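Local coordinates for protein alanine racemase 1 (Caldanaerobacter subterraneus subsp. tengcongensis MB4, PDB 4Y2W) that binds alanine as a two-chain member of the alanine racemase family, each chain pairing an eight-stranded parallel barrel with a largely beta C-terminal domain, at residues Ile266-Ser271 against Arg313-Gln318; Ile280-Val285 against Gln318-Val323. The protein carries 1 engineered substitution. All coordinates share one frame; numbering follows the deposited sequence.

Interaction 1 of 2, residues Ile266-Ser271 against Arg313-Gln318; sequences IGYGKS and RVCMDQ. With ALA (alanine), chain D.
Gly267 and Arg313 mark the closest backbone approach, with CA atoms 5.3 Å apart, where two loops pass without pairing as strands. From there the Arg313 side chain extends toward the 266-271 loop, alongside Ser271 and up to the Tyr268 carbonyl. Its CG lies 3.8 Å from Ser271 OG, and the guanidinium turns one face to the Tyr268 carbonyl. Tyr268 O sits 3.2 Å from Arg313 NH1, but above the guanidinium plane and at a poor angle for a hydrogen bond; NH1 instead makes a salt bridge to Glu174 of the second subunit. With CG anti to its carbonyl carbon (chi1 -72°), Tyr268 sends its ring past Cys315 to the bound alanine. Cys315 SG approaches this ring obliquely, 3.8 Å from Tyr268 CE2, in a sulfur-aromatic contact. At the tip, Tyr268 OH accepts a hydrogen bond from the alanine N at 2.7 Å and is also bonded to His168 of the second subunit. Met316 N donates to the alanine O at 2.6 Å, so the two loops grip opposite ends of the ligand in a pocket at the subunit interface, as in other alanine racemases. The first loop joins the short strands 265-266 and 272-273; the second leads from strand 306-311 into strand 319-322.

Interaction 2 of 2, residues Ile280-Val285 against Gln318-Val323; sequences IATIPV and QCMIDV
Ala281 with Ile321 and Ile283 with Cys319 bring the flat peptide units of two strands together edge to edge, through four backbone hydrogen bonds. Ile321 N lies in the plane of the Ala281 carbonyl, 2.9 Å from Ala281 O, and Ile283 N meets Cys319 O almost head-on, with a C=O...N angle of 171°. On one face of the ribbon stand Ile280, Thr282, Met320 and Asp322. There Met320, bent at chi2 and chi3, brings SD to 4.0 Å from Thr282 CG2, while Ile280 CG2 packs on Met320 CG. Thr282 OG1 is hydrogen-bonded to Arg138 O of the second subunit. The pairing is antiparallel, the strand axes making 147°, and belongs to the mixed sheet of the C-terminal domain, with strand 248-260 flanking 278-283 and strand 306-311 flanking 319-322. The other face carries Ala281, Ile283, Cys319 and Ile321. CG1 of Ile283 falls between its own backbone N and carbonyl carbon (chi1 48°) and lies 3.6 Å from Cys319 SG; farther out, Ile283 CD1 meets Ile321 CG2 at 4.1 Å, the side chains crossing near a right angle. Ala281 CB rests against Ile321 CG1 and Val323 CG1. Beyond Ile283 the chain bends through an inverse gamma turn centred on Pro284.

Overall arrangement
Both contacts lie in the C-terminal domain, their centres about 10 Å apart. Along the chain the segments alternate: 266-271, 280-285, 313-318, then 318-323, with Gln318 common to both interactions. Strand 319-322 in interaction 2 therefore continues directly from the 313-318 loop of interaction 1. The two also pack together, with Ile266 CG2 3.6 Å from Met320 CE and Ile266 CD1 touching Ile280 CD1. Buried strand pairing of the mixed sheet thus lies directly beside loops that contribute Tyr268, Cys315 and Met316 to the alanine pocket. Each contact touches the second subunit, placing this corner of the domain at the dimer interface.

Interaction 1 of 2, residues Ile266-Ser271 against Arg313-Gln318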
ATOM      1  N   ILE A 266      21.609   6.237 -15.983  1.00 39.62           N
ATOM      2  CA  ILE A 266      20.213   6.428 -15.577  1.00 40.88           C
ATOM      3  C   ILE A 266      19.977   5.896 -14.159  1.00 41.51           C
ATOM      4  O   ILE A 266      20.442   4.813 -13.809  1.00 41.98           O
ATOM      5  CB  ILE A 266      19.236   5.715 -16.541  1.00 40.83           C
ATOM      6  CG1 ILE A 266      19.449   6.199 -17.981  1.00 40.63           C
ATOM      7  CG2 ILE A 266      17.791   5.949 -16.110  1.00 40.31           C
ATOM      8  CD1 ILE A 266      18.577   5.506 -19.008  1.00 40.98           C
ATOM      9  N   GLY A 267      19.253   6.672 -13.354  1.00 42.06           N
ATOM     10  CA  GLY A 267      18.796   6.230 -12.035  1.00 42.56           C
ATOM     11  C   GLY A 267      19.808   6.381 -10.916  1.00 42.64           C
ATOM     12  O   GLY A 267      20.973   6.710 -11.153  1.00 42.74           O
ATOM     13  N   TYR A 268      19.345   6.131  -9.691  1.00 42.97           N
ATOM     14  CA  TYR A 268      20.192   6.195  -8.499  1.00 43.81           C
ATOM     15  C   TYR A 268      21.330   5.178  -8.561  1.00 44.34           C
ATOM     16  O   TYR A 268      21.151   4.064  -9.055  1.00 46.11           O
ATOM     17  CB  TYR A 268      19.370   5.949  -7.225  1.00 44.28           C
ATOM     18  CG  TYR A 268      18.445   7.085  -6.843  1.00 45.29           C
ATOM     19  CD1 TYR A 268      18.950   8.274  -6.321  1.00 45.51           C
ATOM     20  CD2 TYR A 268      17.062   6.966  -6.990  1.00 45.74           C
ATOM     21  CE1 TYR A 268      18.108   9.316  -5.966  1.00 46.35           C
ATOM     22  CE2 TYR A 268      16.213   8.003  -6.642  1.00 46.04           C
ATOM     23  CZ  TYR A 268      16.741   9.175  -6.130  1.00 46.51           C
ATOM     24  OH  TYR A 268      15.901  10.208  -5.781  1.00 47.00           O
ATOM     25  N   GLY A 269      22.496   5.572  -8.059  1.00 45.14           N
ATOM     26  CA  GLY A 269      23.670   4.701  -8.012  1.00 45.29           C
ATOM     27  C   GLY A 269      24.263   4.347  -9.366  1.00 45.85           C
ATOM     28  O   GLY A 269      25.072   3.425  -9.467  1.00 45.50           O
ATOM     29  N   LYS A 270      23.871   5.080 -10.406  1.00 46.79           N
ATOM     30  CA  LYS A 270      24.293   4.786 -11.776  1.00 47.00           C
ATOM     31  C   LYS A 270      24.210   3.288 -12.103  1.00 45.26           C
ATOM     32  O   LYS A 270      25.092   2.742 -12.765  1.00 45.62           O
ATOM     33  CB  LYS A 270      25.711   5.316 -12.020  1.00 47.76           C
ATOM     34  CG  LYS A 270      25.925   6.738 -11.518  1.00 48.69           C
ATOM     35  CD  LYS A 270      26.972   7.500 -12.321  1.00 49.19           C
ATOM     36  CE  LYS A 270      28.361   6.897 -12.212  1.00 48.98           C
ATOM     37  NZ  LYS A 270      29.354   7.728 -12.949  1.00 48.55           N
ATOM     38  N   SER A 271      23.136   2.638 -11.653  1.00 43.71           N
ATOM     39  CA  SER A 271      22.985   1.188 -11.802  1.00 42.87           C
ATOM     40  C   SER A 271      22.834   0.743 -13.262  1.00 42.00           C
ATOM     41  O   SER A 271      23.103  -0.414 -13.582  1.00 41.73           O
ATOM     42  CB  SER A 271      21.800   0.673 -10.972  1.00 42.37           C
ATOM     43  OG  SER A 271      20.558   0.960 -11.595  1.00 42.71           O
ATOM     44  N   ARG A 313      17.086   2.249 -11.351  1.00 41.06           N
ATOM     45  CA  ARG A 313      16.290   1.894 -10.174  1.00 41.41           C
ATOM     46  C   ARG A 313      14.889   2.480 -10.261  1.00 40.13           C
ATOM     47  O   ARG A 313      14.678   3.520 -10.891  1.00 40.61           O
ATOM     48  CB  ARG A 313      16.954   2.376  -8.877  1.00 43.04           C
ATOM     49  CG  ARG A 313      18.319   1.766  -8.604  1.00 44.98           C
ATOM     50  CD  ARG A 313      18.529   1.489  -7.124  1.00 45.96           C
ATOM     51  NE  ARG A 313      19.892   1.031  -6.846  1.00 47.01           N
ATOM     52  CZ  ARG A 313      20.884   1.784  -6.364  1.00 48.51           C
ATOM     53  NH1 ARG A 313      20.709   3.069  -6.075  1.00 48.54           N
ATOM     54  NH2 ARG A 313      22.078   1.236  -6.161  1.00 50.37           N
ATOM     55  N   VAL A 314      13.936   1.797  -9.632  1.00 37.90           N
ATOM     56  CA  VAL A 314      12.584   2.314  -9.496  1.00 36.90           C
ATOM     57  C   VAL A 314      12.593   3.321  -8.351  1.00 36.19           C
ATOM     58  O   VAL A 314      12.996   2.998  -7.233  1.00 35.57           O
ATOM     59  CB  VAL A 314      11.567   1.188  -9.220  1.00 36.60           C
ATOM     60  CG1 VAL A 314      10.189   1.756  -8.913  1.00 36.28           C
ATOM     61  CG2 VAL A 314      11.496   0.245 -10.410  1.00 36.76           C
ATOM     62  N   CYS A 315      12.177   4.549  -8.649  1.00 35.87           N
ATOM     63  CA  CYS A 315      12.102   5.611  -7.651  1.00 35.13           C
ATOM     64  C   CYS A 315      10.778   5.501  -6.907  1.00 34.49           C
ATOM     65  O   CYS A 315       9.959   4.632  -7.205  1.00 34.34           O
ATOM     66  CB  CYS A 315      12.229   6.986  -8.319  1.00 35.40           C
ATOM     67  SG  CYS A 315      13.665   7.168  -9.403  1.00 36.19           S
ATOM     68  N   MET A 316      10.571   6.382  -5.942  1.00 33.95           N
ATOM     69  CA  MET A 316       9.367   6.360  -5.124  1.00 34.16           C
ATOM     70  C   MET A 316       8.112   6.673  -5.937  1.00 34.12           C
ATOM     71  O   MET A 316       7.054   6.083  -5.711  1.00 34.55           O
ATOM     72  CB  MET A 316       9.510   7.369  -3.988  1.00 34.63           C
ATOM     73  CG  MET A 316       8.425   7.300  -2.927  1.00 34.74           C
ATOM     74  SD  MET A 316       8.938   8.149  -1.421  1.00 34.92           S
ATOM     75  CE  MET A 316       7.378   8.231  -0.547  1.00 35.27           C
ATOM     76  N   ASP A 317       8.237   7.599  -6.883  1.00 33.41           N
ATOM     77  CA  ASP A 317       7.090   8.125  -7.621  1.00 32.56           C
ATOM     78  C   ASP A 317       7.203   7.968  -9.144  1.00 32.70           C
ATOM     79  O   ASP A 317       6.286   8.340  -9.877  1.00 31.54           O
ATOM     80  CB  ASP A 317       6.921   9.611  -7.283  1.00 31.64           C
ATOM     81  CG  ASP A 317       7.194   9.912  -5.822  1.00 31.34           C
ATOM     82  OD1 ASP A 317       6.447   9.412  -4.957  1.00 32.14           O
ATOM     83  OD2 ASP A 317       8.149  10.656  -5.529  1.00 30.59           O
ATOM     84  N   GLN A 318       8.320   7.430  -9.624  1.00 33.61           N
ATOM     85  CA  GLN A 318       8.564   7.360 -11.060  1.00 34.56           C
ATOM     86  C   GLN A 318       9.625   6.326 -11.395  1.00 33.93           C
ATOM     87  O   GLN A 318      10.304   5.819 -10.511  1.00 34.07           O
ATOM     88  CB  GLN A 318       8.971   8.736 -11.596  1.00 35.25           C
ATOM     89  CG  GLN A 318      10.256   9.284 -11.000  1.00 36.42           C
ATOM     90  CD  GLN A 318      10.155  10.756 -10.626  1.00 37.52           C
ATOM     91  OE1 GLN A 318      10.033  11.095  -9.449  1.00 37.38           O
ATOM     92  NE2 GLN A 318      10.202  11.633 -11.624  1.00 38.10           N
TER
HETATM   93  N   ALA D 402      13.487  10.330  -4.638  1.00 49.37           N
HETATM   94  CA  ALA D 402      13.815   9.240  -3.677  1.00 49.46           C
HETATM   95  C   ALA D 402      13.384   7.888  -4.248  1.00 50.05           C
HETATM   96  O   ALA D 402      12.504   7.835  -5.105  1.00 50.24           O
HETATM   97  CB  ALA D 402      13.149   9.497  -2.330  1.00 49.76           C
HETATM   98  OXT ALA D 402      13.894   6.821  -3.884  1.00 48.87           O

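Interaction 2 of 2, residues Ile280-Val285 against Gln318-Val323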
ATOM      1  N   ILE A 280      14.763   7.414 -23.930  1.00 38.48           N
ATOM      2  CA  ILE A 280      14.319   7.076 -22.578  1.00 37.60           C
ATOM      3  C   ILE A 280      13.032   7.813 -22.243  1.00 37.18           C
ATOM      4  O   ILE A 280      12.949   9.034 -22.384  1.00 38.50           O
ATOM      5  CB  ILE A 280      15.384   7.458 -21.526  1.00 37.09           C
ATOM      6  CG1 ILE A 280      16.739   6.842 -21.888  1.00 37.80           C
ATOM      7  CG2 ILE A 280      14.945   7.035 -20.129  1.00 36.56           C
ATOM      8  CD1 ILE A 280      16.704   5.346 -22.118  1.00 38.16           C
ATOM      9  N   ALA A 281      12.027   7.071 -21.799  1.00 36.06           N
ATOM     10  CA  ALA A 281      10.805   7.683 -21.305  1.00 36.04           C
ATOM     11  C   ALA A 281      10.775   7.601 -19.783  1.00 35.80           C
ATOM     12  O   ALA A 281      11.286   6.649 -19.191  1.00 35.87           O
ATOM     13  CB  ALA A 281       9.584   7.006 -21.904  1.00 36.17           C
ATOM     14  N   THR A 282      10.188   8.614 -19.158  1.00 34.54           N
ATOM     15  CA  THR A 282       9.962   8.614 -17.723  1.00 33.92           C
ATOM     16  C   THR A 282       8.458   8.475 -17.491  1.00 33.46           C
ATOM     17  O   THR A 282       7.652   9.088 -18.201  1.00 32.97           O
ATOM     18  CB  THR A 282      10.475   9.913 -17.076  1.00 33.89           C
ATOM     19  OG1 THR A 282      11.803  10.188 -17.535  1.00 34.99           O
ATOM     20  CG2 THR A 282      10.480   9.797 -15.567  1.00 33.87           C
ATOM     21  N   ILE A 283       8.081   7.671 -16.504  1.00 32.27           N
ATOM     22  CA  ILE A 283       6.671   7.433 -16.219  1.00 32.00           C
ATOM     23  C   ILE A 283       6.388   7.688 -14.741  1.00 31.25           C
ATOM     24  O   ILE A 283       7.166   7.282 -13.876  1.00 30.61           O
ATOM     25  CB  ILE A 283       6.222   6.014 -16.639  1.00 32.51           C
ATOM     26  CG1 ILE A 283       7.200   4.941 -16.131  1.00 33.14           C
ATOM     27  CG2 ILE A 283       6.096   5.929 -18.156  1.00 32.18           C
ATOM     28  CD1 ILE A 283       6.876   3.540 -16.613  1.00 33.62           C
ATOM     29  N   PRO A 284       5.268   8.362 -14.442  1.00 30.81           N
ATOM     30  CA  PRO A 284       5.007   8.803 -13.077  1.00 30.58           C
ATOM     31  C   PRO A 284       4.422   7.697 -12.196  1.00 30.56           C
ATOM     32  O   PRO A 284       3.370   7.879 -11.583  1.00 29.82           O
ATOM     33  CB  PRO A 284       4.014   9.947 -13.282  1.00 30.46           C
ATOM     34  CG  PRO A 284       3.223   9.514 -14.471  1.00 30.75           C
ATOM     35  CD  PRO A 284       4.166   8.732 -15.349  1.00 30.81           C
ATOM     36  N   VAL A 285       5.114   6.561 -12.134  1.00 30.84           N
ATOM     37  CA  VAL A 285       4.761   5.488 -11.213  1.00 30.98           C
ATOM     38  C   VAL A 285       6.025   4.970 -10.534  1.00 30.95           C
ATOM     39  O   VAL A 285       7.043   4.743 -11.186  1.00 30.64           O
ATOM     40  CB  VAL A 285       4.002   4.336 -11.916  1.00 31.07           C
ATOM     41  CG1 VAL A 285       4.891   3.595 -12.909  1.00 30.83           C
ATOM     42  CG2 VAL A 285       3.419   3.374 -10.883  1.00 31.17           C
ATOM     43  N   GLN A 318       8.320   7.430  -9.624  1.00 33.61           N
ATOM     44  CA  GLN A 318       8.564   7.360 -11.060  1.00 34.56           C
ATOM     45  C   GLN A 318       9.625   6.326 -11.395  1.00 33.93           C
ATOM     46  O   GLN A 318      10.304   5.819 -10.511  1.00 34.07           O
ATOM     47  CB  GLN A 318       8.971   8.736 -11.596  1.00 35.25           C
ATOM     48  CG  GLN A 318      10.256   9.284 -11.000  1.00 36.42           C
ATOM     49  CD  GLN A 318      10.155  10.756 -10.626  1.00 37.52           C
ATOM     50  OE1 GLN A 318      10.033  11.095  -9.449  1.00 37.38           O
ATOM     51  NE2 GLN A 318      10.202  11.633 -11.624  1.00 38.10           N
ATOM     52  N   CYS A 319       9.738   6.000 -12.676  1.00 33.61           N
ATOM     53  CA  CYS A 319      10.823   5.154 -13.161  1.00 33.46           C
ATOM     54  C   CYS A 319      11.038   5.395 -14.645  1.00 33.06           C
ATOM     55  O   CYS A 319      10.195   5.996 -15.314  1.00 32.71           O
ATOM     56  CB  CYS A 319      10.536   3.675 -12.893  1.00 33.28           C
ATOM     57  SG  CYS A 319       9.124   3.014 -13.802  1.00 35.19           S
ATOM     58  N   MET A 320      12.177   4.930 -15.146  1.00 33.21           N
ATOM     59  CA  MET A 320      12.537   5.092 -16.546  1.00 33.23           C
ATOM     60  C   MET A 320      12.418   3.780 -17.314  1.00 33.29           C
ATOM     61  O   MET A 320      12.651   2.701 -16.767  1.00 32.80           O
ATOM     62  CB  MET A 320      13.960   5.624 -16.660  1.00 33.73           C
ATOM     63  CG  MET A 320      14.082   7.112 -16.386  1.00 34.44           C
ATOM     64  SD  MET A 320      13.702   7.563 -14.686  1.00 35.28           S
ATOM     65  CE  MET A 320      15.126   6.883 -13.829  1.00 34.54           C
ATOM     66  N   ILE A 321      12.067   3.892 -18.591  1.00 33.57           N
ATOM     67  CA  ILE A 321      11.964   2.741 -19.480  1.00 34.03           C
ATOM     68  C   ILE A 321      12.653   3.032 -20.811  1.00 34.46           C
ATOM     69  O   ILE A 321      12.637   4.165 -21.289  1.00 34.84           O
ATOM     70  CB  ILE A 321      10.492   2.336 -19.735  1.00 34.03           C
ATOM     71  CG1 ILE A 321       9.619   3.567 -20.009  1.00 34.16           C
ATOM     72  CG2 ILE A 321       9.943   1.565 -18.545  1.00 34.07           C
ATOM     73  CD1 ILE A 321       8.271   3.246 -20.626  1.00 33.82           C
ATOM     74  N   ASP A 322      13.262   2.005 -21.399  1.00 35.11           N
ATOM     75  CA  ASP A 322      13.918   2.128 -22.697  1.00 35.38           C
ATOM     76  C   ASP A 322      12.889   1.915 -23.796  1.00 35.80           C
ATOM     77  O   ASP A 322      12.376   0.810 -23.965  1.00 36.21           O
ATOM     78  CB  ASP A 322      15.055   1.106 -22.833  1.00 35.27           C
ATOM     79  CG  ASP A 322      15.918   1.351 -24.061  1.00 35.14           C
ATOM     80  OD1 ASP A 322      15.419   1.952 -25.034  1.00 35.37           O
ATOM     81  OD2 ASP A 322      17.097   0.946 -24.053  1.00 34.85           O
ATOM     82  N   VAL A 323      12.597   2.974 -24.545  1.00 36.30           N
ATOM     83  CA  VAL A 323      11.587   2.914 -25.602  1.00 37.16           C
ATOM     84  C   VAL A 323      12.212   3.061 -26.992  1.00 38.06           C
ATOM     85  O   VAL A 323      11.535   3.437 -27.952  1.00 38.81           O
ATOM     86  CB  VAL A 323      10.484   3.975 -25.381  1.00 36.69           C
ATOM     87  CG1 VAL A 323       9.784   3.736 -24.051  1.00 36.79           C
ATOM     88  CG2 VAL A 323      11.048   5.387 -25.434  1.00 36.44           C
TER